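Local coordinates for CBS domain-containing protein (PDB 3FHM) that is of unknown function but binds AMP and NADH through its tandem CBS domains, probably as a nucleotide-sensing module, at residues T39-G51 and A88-T100. Residues are numbered along the deposited sequence; the frame is centred on the assembly and turned at random.
With AMP (adenosine monophosphate), chain E.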
ATOM      1  N   THR A  39       6.519  11.644  10.926  1.00 30.14           N
ATOM      2  CA  THR A  39       6.637  10.817  12.084  1.00 30.66           C
ATOM      3  C   THR A  39       5.510  11.084  13.101  1.00 30.98           C
ATOM      4  O   THR A  39       4.947  12.176  13.182  1.00 30.61           O
ATOM      5  CB  THR A  39       7.970  11.067  12.751  1.00 30.31           C
ATOM      6  OG1 THR A  39       8.044  12.437  13.116  1.00 29.87           O
ATOM      7  CG2 THR A  39       9.086  10.812  11.791  1.00 30.82           C
ATOM      8  N   VAL A  40       5.192  10.034  13.868  1.00  5.69           N
ATOM      9  CA  VAL A  40       4.448  10.088  15.146  1.00  5.69           C
ATOM     10  C   VAL A  40       5.284   9.531  16.353  1.00  5.69           C
ATOM     11  O   VAL A  40       6.145   8.677  16.155  1.00 32.22           O
ATOM     12  CB  VAL A  40       3.131   9.277  14.971  1.00  5.69           C
ATOM     13  CG1 VAL A  40       2.187   9.990  13.931  1.00  5.69           C
ATOM     14  CG2 VAL A  40       3.423   7.765  14.571  1.00  5.69           C
ATOM     15  N   GLY A  41       5.032  10.042  17.570  1.00 33.18           N
ATOM     16  CA  GLY A  41       5.552   9.454  18.840  1.00 33.78           C
ATOM     17  C   GLY A  41       4.837   8.160  19.286  1.00 35.12           C
ATOM     18  O   GLY A  41       3.773   7.833  18.769  1.00 35.00           O
ATOM     19  N   PRO A  42       5.388   7.426  20.279  1.00 35.63           N
ATOM     20  CA  PRO A  42       4.934   6.037  20.531  1.00 36.14           C
ATOM     21  C   PRO A  42       3.639   5.913  21.300  1.00 36.90           C
ATOM     22  O   PRO A  42       3.081   4.801  21.368  1.00 37.11           O
ATOM     23  CB  PRO A  42       6.062   5.412  21.383  1.00 36.00           C
ATOM     24  CG  PRO A  42       6.989   6.553  21.793  1.00 36.40           C
ATOM     25  CD  PRO A  42       6.420   7.864  21.246  1.00 36.05           C
ATOM     26  N   ASP A  43       3.190   7.028  21.898  1.00 36.98           N
ATOM     27  CA  ASP A  43       2.071   7.011  22.834  1.00 36.66           C
ATOM     28  C   ASP A  43       0.763   7.497  22.235  1.00 36.15           C
ATOM     29  O   ASP A  43      -0.311   7.240  22.803  1.00 36.32           O
ATOM     30  CB  ASP A  43       2.475   7.732  24.088  1.00 37.39           C
ATOM     31  CG  ASP A  43       3.564   6.962  24.866  1.00 40.25           C
ATOM     32  OD1 ASP A  43       3.920   5.816  24.470  1.00 43.53           O
ATOM     33  OD2 ASP A  43       4.055   7.506  25.880  1.00 41.57           O
ATOM     34  N   VAL A  44       0.869   8.168  21.080  1.00 35.07           N
ATOM     35  CA  VAL A  44      -0.217   8.302  20.120  1.00 34.34           C
ATOM     36  C   VAL A  44      -0.979   6.962  19.970  1.00 33.77           C
ATOM     37  O   VAL A  44      -0.379   5.861  19.904  1.00 34.27           O
ATOM     38  CB  VAL A  44       0.351   8.848  18.724  1.00 34.69           C
ATOM     39  CG1 VAL A  44      -0.183   8.105  17.464  1.00 35.32           C
ATOM     40  CG2 VAL A  44       0.139  10.351  18.589  1.00 35.35           C
ATOM     41  N   SER A  45      -2.301   7.043  19.929  1.00 32.62           N
ATOM     42  CA  SER A  45      -3.123   5.857  19.642  1.00 32.11           C
ATOM     43  C   SER A  45      -3.253   5.530  18.114  1.00 32.27           C
ATOM     44  O   SER A  45      -3.042   6.389  17.215  1.00 31.60           O
ATOM     45  CB  SER A  45      -4.516   5.975  20.262  1.00 31.63           C
ATOM     46  OG  SER A  45      -5.333   6.801  19.432  1.00 32.78           O
ATOM     47  N   ILE A  46      -3.597   4.264  17.859  1.00 31.93           N
ATOM     48  CA  ILE A  46      -3.788   3.716  16.519  1.00 31.40           C
ATOM     49  C   ILE A  46      -4.719   4.575  15.716  1.00 32.11           C
ATOM     50  O   ILE A  46      -4.441   4.893  14.540  1.00 31.89           O
ATOM     51  CB  ILE A  46      -4.361   2.285  16.591  1.00 30.87           C
ATOM     52  CG1 ILE A  46      -3.334   1.336  17.254  1.00 31.16           C
ATOM     53  CG2 ILE A  46      -4.724   1.788  15.256  1.00 29.15           C
ATOM     54  CD1 ILE A  46      -3.475  -0.122  16.881  1.00 30.65           C
ATOM     55  N   GLY A  47      -5.806   4.996  16.363  1.00 32.27           N
ATOM     56  CA  GLY A  47      -6.807   5.837  15.692  1.00 32.31           C
ATOM     57  C   GLY A  47      -6.289   7.186  15.231  1.00 32.89           C
ATOM     58  O   GLY A  47      -6.769   7.720  14.230  1.00 32.11           O
ATOM     59  N   GLU A  48      -5.328   7.732  15.975  1.00 33.70           N
ATOM     60  CA  GLU A  48      -4.716   9.007  15.636  1.00 34.70           C
ATOM     61  C   GLU A  48      -3.586   8.865  14.611  1.00 34.16           C
ATOM     62  O   GLU A  48      -3.388   9.767  13.795  1.00 34.32           O
ATOM     63  CB  GLU A  48      -4.209   9.742  16.889  1.00 34.14           C
ATOM     64  CG  GLU A  48      -5.074   9.520  18.125  1.00 36.76           C
ATOM     65  CD  GLU A  48      -4.479  10.108  19.410  1.00 37.21           C
ATOM     66  OE1 GLU A  48      -3.500   9.557  19.923  1.00 40.06           O
ATOM     67  OE2 GLU A  48      -5.001  11.109  19.922  1.00 39.34           O
ATOM     68  N   ALA A  49      -2.833   7.764  14.666  1.00 33.90           N
ATOM     69  CA  ALA A  49      -1.885   7.434  13.608  1.00 33.05           C
ATOM     70  C   ALA A  49      -2.614   7.365  12.279  1.00 32.84           C
ATOM     71  O   ALA A  49      -2.166   7.967  11.283  1.00 34.18           O
ATOM     72  CB  ALA A  49      -1.287   6.184  13.855  1.00 33.16           C
ATOM     73  N   ALA A  50      -3.756   6.689  12.234  1.00 31.68           N
ATOM     74  CA  ALA A  50      -4.543   6.688  11.016  1.00 30.86           C
ATOM     75  C   ALA A  50      -4.913   8.105  10.581  1.00 30.60           C
ATOM     76  O   ALA A  50      -4.880   8.377   9.409  1.00 31.57           O
ATOM     77  CB  ALA A  50      -5.776   5.841  11.163  1.00 30.24           C
ATOM     78  N   GLY A  51      -5.259   9.015  11.488  1.00 29.77           N
ATOM     79  CA  GLY A  51      -5.651  10.361  11.098  1.00 29.74           C
ATOM     80  C   GLY A  51      -4.475  11.096  10.466  1.00 30.56           C
ATOM     81  O   GLY A  51      -4.657  11.884   9.533  1.00 30.77           O
ATOM     82  N   ALA A  88     -13.179  -2.415  17.269  1.00 35.51           N
ATOM     83  CA  ALA A  88     -13.276  -1.075  17.831  1.00 35.17           C
ATOM     84  C   ALA A  88     -12.250  -0.694  18.958  1.00 35.14           C
ATOM     85  O   ALA A  88     -11.755   0.450  19.010  1.00 35.09           O
ATOM     86  CB  ALA A  88     -14.698  -0.888  18.282  1.00 34.82           C
ATOM     87  N   ALA A  89     -11.918  -1.660  19.824  1.00 35.37           N
ATOM     88  CA  ALA A  89     -11.030  -1.431  20.978  1.00 35.93           C
ATOM     89  C   ALA A  89      -9.595  -1.113  20.578  1.00 36.55           C
ATOM     90  O   ALA A  89      -8.834  -0.531  21.362  1.00 36.73           O
ATOM     91  CB  ALA A  89     -11.044  -2.629  21.939  1.00 35.43           C
ATOM     92  N   SER A  90      -9.221  -1.510  19.370  1.00 36.78           N
ATOM     93  CA  SER A  90      -7.836  -1.424  18.979  1.00 37.34           C
ATOM     94  C   SER A  90      -7.454   0.022  18.594  1.00 37.55           C
ATOM     95  O   SER A  90      -6.255   0.386  18.653  1.00 37.30           O
ATOM     96  CB  SER A  90      -7.509  -2.454  17.882  1.00 37.97           C
ATOM     97  OG  SER A  90      -8.311  -2.250  16.727  1.00 38.86           O
ATOM     98  N   LEU A  91      -8.461   0.853  18.267  1.00 37.16           N
ATOM     99  CA  LEU A  91      -8.233   2.275  17.979  1.00 36.81           C
ATOM    100  C   LEU A  91      -7.713   3.063  19.196  1.00 36.88           C
ATOM    101  O   LEU A  91      -7.020   4.070  19.033  1.00 36.64           O
ATOM    102  CB  LEU A  91      -9.494   2.877  17.365  1.00 36.26           C
ATOM    103  CG  LEU A  91      -9.951   1.999  16.189  1.00 36.33           C
ATOM    104  CD1 LEU A  91     -11.180   2.565  15.590  1.00 34.20           C
ATOM    105  CD2 LEU A  91      -8.867   1.798  15.084  1.00 34.44           C
ATOM    106  N   GLN A  92      -8.029   2.555  20.397  1.00 36.99           N
ATOM    107  CA  GLN A  92      -7.626   3.125  21.694  1.00 37.46           C
ATOM    108  C   GLN A  92      -6.212   2.738  22.089  1.00 37.27           C
ATOM    109  O   GLN A  92      -5.568   3.438  22.880  1.00 37.02           O
ATOM    110  CB  GLN A  92      -8.496   2.576  22.823  1.00 37.77           C
ATOM    111  CG  GLN A  92      -9.932   2.252  22.467  1.00 39.85           C
ATOM    112  CD  GLN A  92     -10.807   3.488  22.564  1.00 43.25           C
ATOM    113  OE1 GLN A  92     -11.887   3.476  23.226  1.00 44.37           O
ATOM    114  NE2 GLN A  92     -10.330   4.597  21.939  1.00 44.19           N
ATOM    115  N   GLN A  93      -5.772   1.574  21.608  1.00 37.36           N
ATOM    116  CA  GLN A  93      -4.439   1.044  21.902  1.00 37.62           C
ATOM    117  C   GLN A  93      -3.311   1.863  21.275  1.00 37.17           C
ATOM    118  O   GLN A  93      -3.478   2.512  20.200  1.00 37.18           O
ATOM    119  CB  GLN A  93      -4.335  -0.406  21.453  1.00 37.77           C
ATOM    120  CG  GLN A  93      -5.096  -1.360  22.351  1.00 38.90           C
ATOM    121  CD  GLN A  93      -5.078  -2.761  21.819  1.00 41.07           C
ATOM    122  OE1 GLN A  93      -6.099  -3.269  21.355  1.00 45.45           O
ATOM    123  NE2 GLN A  93      -3.915  -3.396  21.859  1.00 41.45           N
ATOM    124  N   SER A  94      -2.166   1.835  21.952  1.00 36.49           N
ATOM    125  CA  SER A  94      -1.039   2.644  21.548  1.00 36.07           C
ATOM    126  C   SER A  94      -0.424   2.086  20.272  1.00 35.94           C
ATOM    127  O   SER A  94      -0.310   0.867  20.089  1.00 35.36           O
ATOM    128  CB  SER A  94      -0.026   2.749  22.679  1.00 35.77           C
ATOM    129  OG  SER A  94       1.276   2.911  22.148  1.00 37.54           O
ATOM    130  N   VAL A  95      -0.036   2.993  19.381  1.00 35.88           N
ATOM    131  CA  VAL A  95       0.634   2.597  18.140  1.00 35.39           C
ATOM    132  C   VAL A  95       1.796   1.562  18.304  1.00 35.53           C
ATOM    133  O   VAL A  95       2.084   0.795  17.358  1.00 34.96           O
ATOM    134  CB  VAL A  95       1.053   3.813  17.313  1.00 34.86           C
ATOM    135  CG1 VAL A  95       2.388   4.403  17.804  1.00 34.31           C
ATOM    136  CG2 VAL A  95       1.121   3.400  15.833  1.00 35.56           C
ATOM    137  N   SER A  96       2.399   1.518  19.500  1.00 35.55           N
ATOM    138  CA  SER A  96       3.542   0.626  19.825  1.00 36.09           C
ATOM    139  C   SER A  96       3.215  -0.874  19.795  1.00 35.57           C
ATOM    140  O   SER A  96       4.108  -1.696  19.549  1.00 35.06           O
ATOM    141  CB  SER A  96       4.123   1.000  21.198  1.00 36.30           C
ATOM    142  OG  SER A  96       4.367   2.401  21.263  1.00 38.48           O
ATOM    143  N   VAL A  97       1.948  -1.227  20.023  1.00 35.42           N
ATOM    144  CA  VAL A  97       1.595  -2.645  20.104  1.00 35.80           C
ATOM    145  C   VAL A  97       1.310  -3.241  18.734  1.00 36.15           C
ATOM    146  O   VAL A  97       1.218  -4.475  18.606  1.00 36.53           O
ATOM    147  CB  VAL A  97       0.404  -2.987  21.073  1.00 35.86           C
ATOM    148  CG1 VAL A  97       0.645  -2.407  22.482  1.00 35.41           C
ATOM    149  CG2 VAL A  97      -0.894  -2.543  20.482  1.00 35.29           C
ATOM    150  N   ALA A  98       1.173  -2.393  17.720  1.00 35.63           N
ATOM    151  CA  ALA A  98       0.850  -2.911  16.402  1.00 35.98           C
ATOM    152  C   ALA A  98       1.994  -2.743  15.391  1.00 36.56           C
ATOM    153  O   ALA A  98       1.987  -3.396  14.331  1.00 37.09           O
ATOM    154  CB  ALA A  98      -0.421  -2.266  15.883  1.00 35.96           C
ATOM    155  N   MET A  99       2.952  -1.867  15.721  1.00 36.21           N
ATOM    156  CA  MET A  99       4.008  -1.413  14.830  1.00 35.41           C
ATOM    157  C   MET A  99       5.006  -2.522  14.676  1.00 34.88           C
ATOM    158  O   MET A  99       5.093  -3.361  15.515  1.00 34.50           O
ATOM    159  CB  MET A  99       4.709  -0.201  15.442  1.00 35.23           C
ATOM    160  CG  MET A  99       5.572  -0.511  16.681  1.00 34.80           C
ATOM    161  SD  MET A  99       6.443   0.971  17.245  1.00 35.79           S
ATOM    162  CE  MET A  99       7.519   0.327  18.558  1.00 32.75           C
ATOM    163  N   THR A 100       5.757  -2.496  13.586  1.00 35.22           N
ATOM    164  CA  THR A 100       6.854  -3.422  13.327  1.00 35.73           C
ATOM    165  C   THR A 100       8.146  -2.808  13.867  1.00 36.15           C
ATOM    166  O   THR A 100       8.540  -1.709  13.405  1.00 36.57           O
ATOM    167  CB  THR A 100       6.894  -3.756  11.813  1.00 35.19           C
ATOM    168  OG1 THR A 100       5.973  -4.827  11.604  1.00 35.56           O
ATOM    169  CG2 THR A 100       8.264  -4.215  11.309  1.00 34.85           C
TER
HETATM  170  P   AMP E 200       3.537  -1.970   3.765  1.00 24.48           P
HETATM  171  O1P AMP E 200       4.763  -1.206   4.091  1.00 23.95           O
HETATM  172  O2P AMP E 200       2.241  -1.344   4.135  1.00 23.43           O
HETATM  173  O3P AMP E 200       3.635  -2.619   2.389  1.00 23.66           O
HETATM  174  O5' AMP E 200       3.762  -3.004   4.977  1.00 24.33           O
HETATM  175  C5' AMP E 200       3.068  -4.236   5.278  1.00 22.95           C
HETATM  176  C4' AMP E 200       3.794  -4.794   6.513  1.00 24.06           C
HETATM  177  O4' AMP E 200       5.196  -4.662   6.344  1.00 24.43           O
HETATM  178  C3' AMP E 200       3.504  -3.973   7.765  1.00 25.09           C
HETATM  179  O3' AMP E 200       3.512  -4.726   8.974  1.00 25.94           O
HETATM  180  C2' AMP E 200       4.677  -3.091   7.903  1.00 24.32           C
HETATM  181  O2' AMP E 200       4.870  -2.848   9.269  1.00 24.93           O
HETATM  182  C1' AMP E 200       5.772  -3.932   7.400  1.00 24.59           C
HETATM  183  N9  AMP E 200       6.865  -3.017   7.018  1.00 25.78           N
HETATM  184  C8  AMP E 200       6.842  -1.817   6.375  1.00 26.28           C
HETATM  185  N7  AMP E 200       8.077  -1.219   6.249  1.00 23.70           N
HETATM  186  C5  AMP E 200       8.899  -2.083   6.804  1.00 25.26           C
HETATM  187  C6  AMP E 200      10.339  -2.105   7.006  1.00 26.49           C
HETATM  188  N6  AMP E 200      11.113  -1.085   6.577  1.00 26.02           N
HETATM  189  N1  AMP E 200      10.835  -3.185   7.638  1.00 27.21           N
HETATM  190  C2  AMP E 200      10.062  -4.218   8.095  1.00 26.36           C
HETATM  191  N3  AMP E 200       8.741  -4.283   7.965  1.00 26.55           N
HETATM  192  C4  AMP E 200       8.128  -3.246   7.319  1.00 26.02           C
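Val44, Ile46 and Gly47 bond through their backbones to the 88-100 loop, where the start of helix 46-56 in the first CBS domain meets the loop that follows helix 76-86. A single beta bridge pairs Ser45 with Ser94: Val95 N donates to Val44 O at 2.9 Å with an N-H...O angle of 175°, and Ile46 N donates to Gln93 O at 2.9 Å. One residue further into the helix, Gly47 N reaches a lone pair of Leu91 O at 3.1 Å, so the amides of Ile46 and Gly47 are met by loop carbonyls. Two serine hydroxyls donate to Pro42 O, Ser94 OG in the carbonyl plane at 2.7 Å and Ser96 OG tilted 23° from it. Ile46 and Val95 carry much of the apolar contact. With CG1 beside the backbone N (chi1 -65°), Ile46 CD1 comes 3.9 Å from Ala98 CB, while its CG2 lies 4.1 Å from Leu91 CD2, the two side chains crossing near a right angle; Val95 CG2 packs 4.2 Å from Ala49 CB. Ser94 also forms an ST turn, its OG accepting from Ser96 N. Ser45 is the N-cap residue, and its own N is held by Glu48 OE1. Leu79 and Ala82 of helix 76-86 also touch Ile46. Beyond Ala98, Thr100 OG1 makes a weak hydrogen bond to O2' of AMP at 3.3 Å.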